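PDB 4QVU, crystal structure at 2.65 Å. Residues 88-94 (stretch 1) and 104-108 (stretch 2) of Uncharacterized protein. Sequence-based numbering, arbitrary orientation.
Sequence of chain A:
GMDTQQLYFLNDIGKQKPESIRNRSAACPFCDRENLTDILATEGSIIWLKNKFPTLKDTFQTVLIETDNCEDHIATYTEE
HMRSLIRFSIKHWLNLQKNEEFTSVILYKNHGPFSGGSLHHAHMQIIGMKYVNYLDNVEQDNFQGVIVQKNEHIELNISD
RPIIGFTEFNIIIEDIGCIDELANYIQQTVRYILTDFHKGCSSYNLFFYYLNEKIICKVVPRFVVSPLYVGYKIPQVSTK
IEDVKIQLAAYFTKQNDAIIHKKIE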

# COMPACT_ATOMS: atom_id res chain seq x y z
N PHE A 88 -12.56 -0.54 34.13
CA PHE A 88 -11.42 -0.02 34.89
C PHE A 88 -10.36 0.60 33.94
O PHE A 88 -9.96 1.74 34.15
CB PHE A 88 -10.80 -1.15 35.73
CG PHE A 88 -9.69 -0.76 36.68
CD1 PHE A 88 -9.97 -0.39 38.00
CD2 PHE A 88 -8.36 -0.81 36.28
CE1 PHE A 88 -8.94 -0.07 38.89
CE2 PHE A 88 -7.33 -0.49 37.17
CZ PHE A 88 -7.62 -0.12 38.47
N SER A 89 -9.95 -0.16 32.90
CA SER A 89 -8.93 0.21 31.91
C SER A 89 -9.28 1.50 31.17
O SER A 89 -8.46 2.41 31.17
CB SER A 89 -8.74 -0.91 30.90
OG SER A 89 -8.26 -2.08 31.54
N ILE A 90 -10.48 1.56 30.53
CA ILE A 90 -10.98 2.72 29.78
C ILE A 90 -11.06 3.95 30.70
O ILE A 90 -10.61 5.02 30.30
CB ILE A 90 -12.36 2.40 29.13
CG1 ILE A 90 -12.29 1.26 28.08
CG2 ILE A 90 -13.07 3.66 28.57
CD1 ILE A 90 -11.70 1.56 26.82
N LYS A 91 -11.65 3.81 31.93
CA LYS A 91 -11.81 4.89 32.91
C LYS A 91 -10.47 5.54 33.26
O LYS A 91 -10.36 6.76 33.21
CB LYS A 91 -12.50 4.39 34.21
CG LYS A 91 -12.75 5.48 35.27
CD LYS A 91 -13.51 5.03 36.53
CE LYS A 91 -12.67 4.43 37.65
NZ LYS A 91 -12.28 3.03 37.39
N HIS A 92 -9.45 4.74 33.59
CA HIS A 92 -8.15 5.27 33.99
C HIS A 92 -7.37 5.82 32.79
O HIS A 92 -6.62 6.77 32.97
CB HIS A 92 -7.33 4.21 34.73
CG HIS A 92 -7.93 3.91 36.07
ND1 HIS A 92 -7.95 4.86 37.08
CD2 HIS A 92 -8.59 2.81 36.51
CE1 HIS A 92 -8.59 4.30 38.09
NE2 HIS A 92 -8.98 3.06 37.80
N TRP A 93 -7.59 5.27 31.58
CA TRP A 93 -6.98 5.74 30.35
C TRP A 93 -7.50 7.15 30.00
O TRP A 93 -6.70 8.05 29.74
CB TRP A 93 -7.28 4.75 29.20
CG TRP A 93 -7.14 5.27 27.79
CD1 TRP A 93 -6.04 5.85 27.23
CD2 TRP A 93 -8.07 5.05 26.72
NE1 TRP A 93 -6.27 6.11 25.90
CE2 TRP A 93 -7.49 5.60 25.55
CE3 TRP A 93 -9.35 4.46 26.63
CZ2 TRP A 93 -8.15 5.59 24.31
CZ3 TRP A 93 -10.00 4.45 25.40
CH2 TRP A 93 -9.40 5.00 24.26
N LEU A 94 -8.82 7.32 30.02
CA LEU A 94 -9.46 8.56 29.62
C LEU A 94 -9.24 9.65 30.67
O LEU A 94 -9.04 10.80 30.27
CB LEU A 94 -10.96 8.36 29.34
CG LEU A 94 -11.30 7.46 28.13
CD1 LEU A 94 -12.76 7.32 27.95
CD2 LEU A 94 -10.68 7.98 26.84
N SER A 104 -1.12 13.06 24.78
CA SER A 104 -1.99 11.90 24.59
C SER A 104 -1.57 10.76 25.53
O SER A 104 -0.45 10.75 26.05
CB SER A 104 -1.98 11.43 23.14
OG SER A 104 -0.80 10.71 22.81
N VAL A 105 -2.49 9.81 25.74
CA VAL A 105 -2.30 8.64 26.59
C VAL A 105 -2.74 7.40 25.79
O VAL A 105 -3.85 7.36 25.25
CB VAL A 105 -3.05 8.78 27.95
CG1 VAL A 105 -3.05 7.47 28.72
CG2 VAL A 105 -2.46 9.90 28.79
N ILE A 106 -1.86 6.39 25.72
CA ILE A 106 -2.10 5.13 25.02
C ILE A 106 -2.54 4.06 26.01
O ILE A 106 -1.96 3.94 27.09
CB ILE A 106 -0.81 4.70 24.27
CG1 ILE A 106 -0.61 5.51 22.98
CG2 ILE A 106 -0.81 3.19 23.98
CD1 ILE A 106 0.67 5.17 22.20
N LEU A 107 -3.54 3.27 25.60
CA LEU A 107 -4.08 2.08 26.26
C LEU A 107 -3.99 0.93 25.25
O LEU A 107 -4.57 1.01 24.15
CB LEU A 107 -5.52 2.29 26.79
CG LEU A 107 -6.30 1.04 27.27
CD1 LEU A 107 -5.65 0.38 28.47
CD2 LEU A 107 -7.72 1.36 27.58
N TYR A 108 -3.22 -0.11 25.60
CA TYR A 108 -3.02 -1.25 24.71
C TYR A 108 -2.63 -2.50 25.51
O TYR A 108 -2.26 -2.42 26.68
CB TYR A 108 -1.95 -0.93 23.62
CG TYR A 108 -0.51 -1.03 24.05
CD1 TYR A 108 0.09 -0.04 24.82
CD2 TYR A 108 0.29 -2.09 23.62
CE1 TYR A 108 1.43 -0.13 25.20
CE2 TYR A 108 1.64 -2.18 23.99
CZ TYR A 108 2.20 -1.20 24.77
OH TYR A 108 3.52 -1.28 25.13

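A helix packed against a strand commonly buries its apolar side chains and still has to satisfy any polar group carried in with them; the contact between residues 88-94 and 104-108 illustrates how one aromatic residue can meet both demands. The helix and the strand run nearly antiparallel, at 165° between their N-to-C directions, and their axes come within 8.7 Å. The register is set where W93 faces L107, whose CA atoms lie 6.2 Å apart.

At the apolar centre, L107 directs its CA-to-CB bond toward the helix and W93 directs its own toward the strand. The two meet at close range, with W93 CG 3.5 Å from L107 CB. This is more than simple adjacency: L107 CB sits 3.6 Å from the centroid of the five-membered ring of W93 and only 15° off the ring normal, so the methylene lies almost squarely over one face of the indole. Such a CH-pi contact, weak and largely dispersive for an aliphatic methylene, packs the leucine against the electron-rich ring. W93 and L107 also have the largest areas covered by the opposing stretch, 93 and 95 Å² respectively.

Beyond its CB, the L107 side chain reaches along the helix to the preceding turn. Its CD1 approaches S89 CB at 4.1 Å, while L107 CD2 lies 3.8 Å from S89 O. That carbonyl is already engaged within the helix, accepting a hydrogen bond from W93 N at 3.0 Å, so the leucine methyl packs against a carbonyl that already has a hydrogen-bond partner. I90 adds a lighter contact. Its CA-to-CB bond points away from the strand, yet the end of the side chain comes nearer, bringing I90 CD1 to 4.1 Å from L107 CD2.

Alternation along the strand determines which side chains take part. V105 and L107 point toward the helix, whereas I106, between them, points away and leaves its backbone as the nearest part to the indole, with I106 C 4.1 Å from W93 CD1. V105 extends the apolar surface, its CG1 lying 3.7 Å from W93 CD1.

The same valine supplies the polar edge. W93 NE1 donates a hydrogen bond to V105 O over 2.8 Å, with an N-H...O angle of 141°, short but appreciably bent. The acceptor lies near the ring plane, where the indole N-H points, while L107 CB occupies a face. The buried tryptophan thus packs through its ring and satisfies its one polar side-chain atom against the same strand.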